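Side-chain contact in hypothetical UPF0270 protein PA3463 (Pseudomonas aeruginosa, PDB 1Y0N), which is of unknown function, a small alpha+beta protein of the uncharacterised UPF0270 family: residues 64-68 with 69-73. Numbering follows the deposited sequence.
Sequences QLMLR and SEVPA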
loop_
_atom_site.group_PDB
_atom_site.type_symbol
_atom_site.label_atom_id
_atom_site.label_comp_id
_atom_site.label_asym_id
_atom_site.label_seq_id
_atom_site.Cartn_x
_atom_site.Cartn_y
_atom_site.Cartn_z
ATOM N N GLN A 64 3.754 0.898 -4.703
ATOM C CA GLN A 64 3.730 1.751 -3.523
ATOM C C GLN A 64 2.380 1.681 -2.745
ATOM O O GLN A 64 1.318 1.674 -3.328
ATOM C CB GLN A 64 4.037 3.206 -3.942
ATOM C CG GLN A 64 4.093 4.176 -2.781
ATOM C CD GLN A 64 4.827 5.410 -3.137
ATOM O OE1 GLN A 64 4.702 6.443 -2.475
ATOM N NE2 GLN A 64 5.617 5.322 -4.204
ATOM N N LEU A 65 2.480 1.639 -1.420
ATOM C CA LEU A 65 1.328 1.709 -0.562
ATOM C C LEU A 65 0.940 3.179 -0.430
ATOM O O LEU A 65 1.827 4.014 -0.250
ATOM C CB LEU A 65 1.666 1.196 0.825
ATOM C CG LEU A 65 0.749 0.088 1.287
ATOM C CD1 LEU A 65 1.708 -1.113 1.399
ATOM C CD2 LEU A 65 0.158 0.359 2.619
ATOM N N MET A 66 -0.358 3.473 -0.576
ATOM C CA MET A 66 -0.888 4.843 -0.449
ATOM C C MET A 66 -2.237 4.825 0.297
ATOM O O MET A 66 -3.000 3.880 0.195
ATOM C CB MET A 66 -1.052 5.496 -1.864
ATOM C CG MET A 66 0.300 6.109 -2.524
ATOM S SD MET A 66 -0.093 7.027 -3.998
ATOM C CE MET A 66 -0.370 8.551 -3.096
ATOM N N LEU A 67 -2.539 5.882 1.025
ATOM C CA LEU A 67 -3.894 6.090 1.544
ATOM C C LEU A 67 -4.839 6.334 0.341
ATOM O O LEU A 67 -4.510 7.076 -0.576
ATOM C CB LEU A 67 -3.963 7.322 2.474
ATOM C CG LEU A 67 -3.309 7.231 3.867
ATOM C CD1 LEU A 67 -3.359 8.572 4.648
ATOM C CD2 LEU A 67 -3.999 6.120 4.643
ATOM N N ARG A 68 -5.939 5.630 0.315
ATOM C CA ARG A 68 -7.012 5.834 -0.712
ATOM C C ARG A 68 -7.306 7.328 -0.902
ATOM O O ARG A 68 -7.539 7.754 -2.009
ATOM C CB ARG A 68 -8.306 5.129 -0.265
ATOM C CG ARG A 68 -9.458 5.253 -1.327
ATOM C CD ARG A 68 -10.770 4.573 -0.806
ATOM N NE ARG A 68 -10.578 3.132 -0.857
ATOM C CZ ARG A 68 -10.684 2.393 -1.951
ATOM N NH1 ARG A 68 -11.087 2.905 -3.122
ATOM N NH2 ARG A 68 -10.369 1.124 -1.870
ATOM N N SER A 69 -7.319 8.086 0.206
ATOM C CA SER A 69 -7.596 9.531 0.234
ATOM C C SER A 69 -6.566 10.381 -0.522
ATOM O O SER A 69 -6.874 11.477 -0.982
ATOM C CB SER A 69 -7.750 10.013 1.663
ATOM O OG SER A 69 -6.494 10.060 2.351
ATOM N N GLU A 70 -5.351 9.858 -0.688
ATOM C CA GLU A 70 -4.296 10.538 -1.463
ATOM C C GLU A 70 -4.183 10.136 -2.944
ATOM O O GLU A 70 -3.382 10.698 -3.727
ATOM C CB GLU A 70 -2.977 10.404 -0.670
ATOM C CG GLU A 70 -3.271 10.969 0.766
ATOM C CD GLU A 70 -2.030 11.074 1.617
ATOM O OE1 GLU A 70 -1.084 10.428 1.162
ATOM O OE2 GLU A 70 -2.020 11.793 2.696
ATOM N N VAL A 71 -5.006 9.175 -3.327
ATOM C CA VAL A 71 -5.038 8.678 -4.674
ATOM C C VAL A 71 -6.062 9.476 -5.531
ATOM O O VAL A 71 -7.213 9.646 -5.119
ATOM C CB VAL A 71 -5.316 7.144 -4.716
ATOM C CG1 VAL A 71 -5.193 6.626 -6.092
ATOM C CG2 VAL A 71 -4.314 6.369 -3.820
ATOM N N PRO A 72 -5.608 9.994 -6.719
ATOM C CA PRO A 72 -6.525 10.588 -7.671
ATOM C C PRO A 72 -7.652 9.670 -8.068
ATOM O O PRO A 72 -7.422 8.474 -8.274
ATOM C CB PRO A 72 -5.638 10.845 -8.922
ATOM C CG PRO A 72 -4.245 11.102 -8.342
ATOM C CD PRO A 72 -4.177 10.151 -7.134
ATOM N N ALA A 73 -8.843 10.242 -8.301
ATOM C CA ALA A 73 -10.003 9.395 -8.605
ATOM C C ALA A 73 -9.746 8.516 -9.824
ATOM O O ALA A 73 -10.207 7.380 -9.875
ATOM C CB ALA A 73 -11.312 10.238 -8.779
HETATM O O HOH W 1 -0.732 7.993 0.984
#
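Met66 and Leu67 meet Glu70 and Val71 where strand 63-67, an outer strand of the three-stranded antiparallel sheet, runs straight into a short 3-10 turn. Two successive i+3 to i backbone hydrogen bonds make that turn: Glu70 N to Leu67 O (2.9 Å) and Val71 N to Arg68 O (3.2 Å). In the first the N-H comes in from above the carbonyl plane and is bent to 146°.

The turn brings Glu70 back over the strand end. Its CG stands anti to its own carbonyl carbon (chi1 -54°) and the chain runs on extended, so it crosses the Leu67 side chain at a slant: CG lies over Leu67 CB, and the carboxylate reaches Leu67 CD1, with OE2 4.0 Å from that methyl. From the residue before Glu70, Ser69 OG lies against Leu67 CB. The other carboxylate oxygen, Glu70 OE1, accepts from a water at 2.5 Å; that water in turn accepts from Leu67 N, so the acid is tied to the last strand residue's amide. A weak, long ion pair with Arg25 also reaches OE1.

On the other flank, Met66 bends at chi3 (88°), which brings its CE methyl to Glu70 CB and to within 3.8 Å of Glu70 O. Val71 is buried and also packs on Val53 of the neighbouring strand and on Leu76. Arg68 leaves the turn at its CB, and its NE is hydrogen-bonded to Gly50 O. Val71 CG2 wedges in beneath the turn, 3.9 Å from Met66 CB and 3.3 Å from Leu67 O.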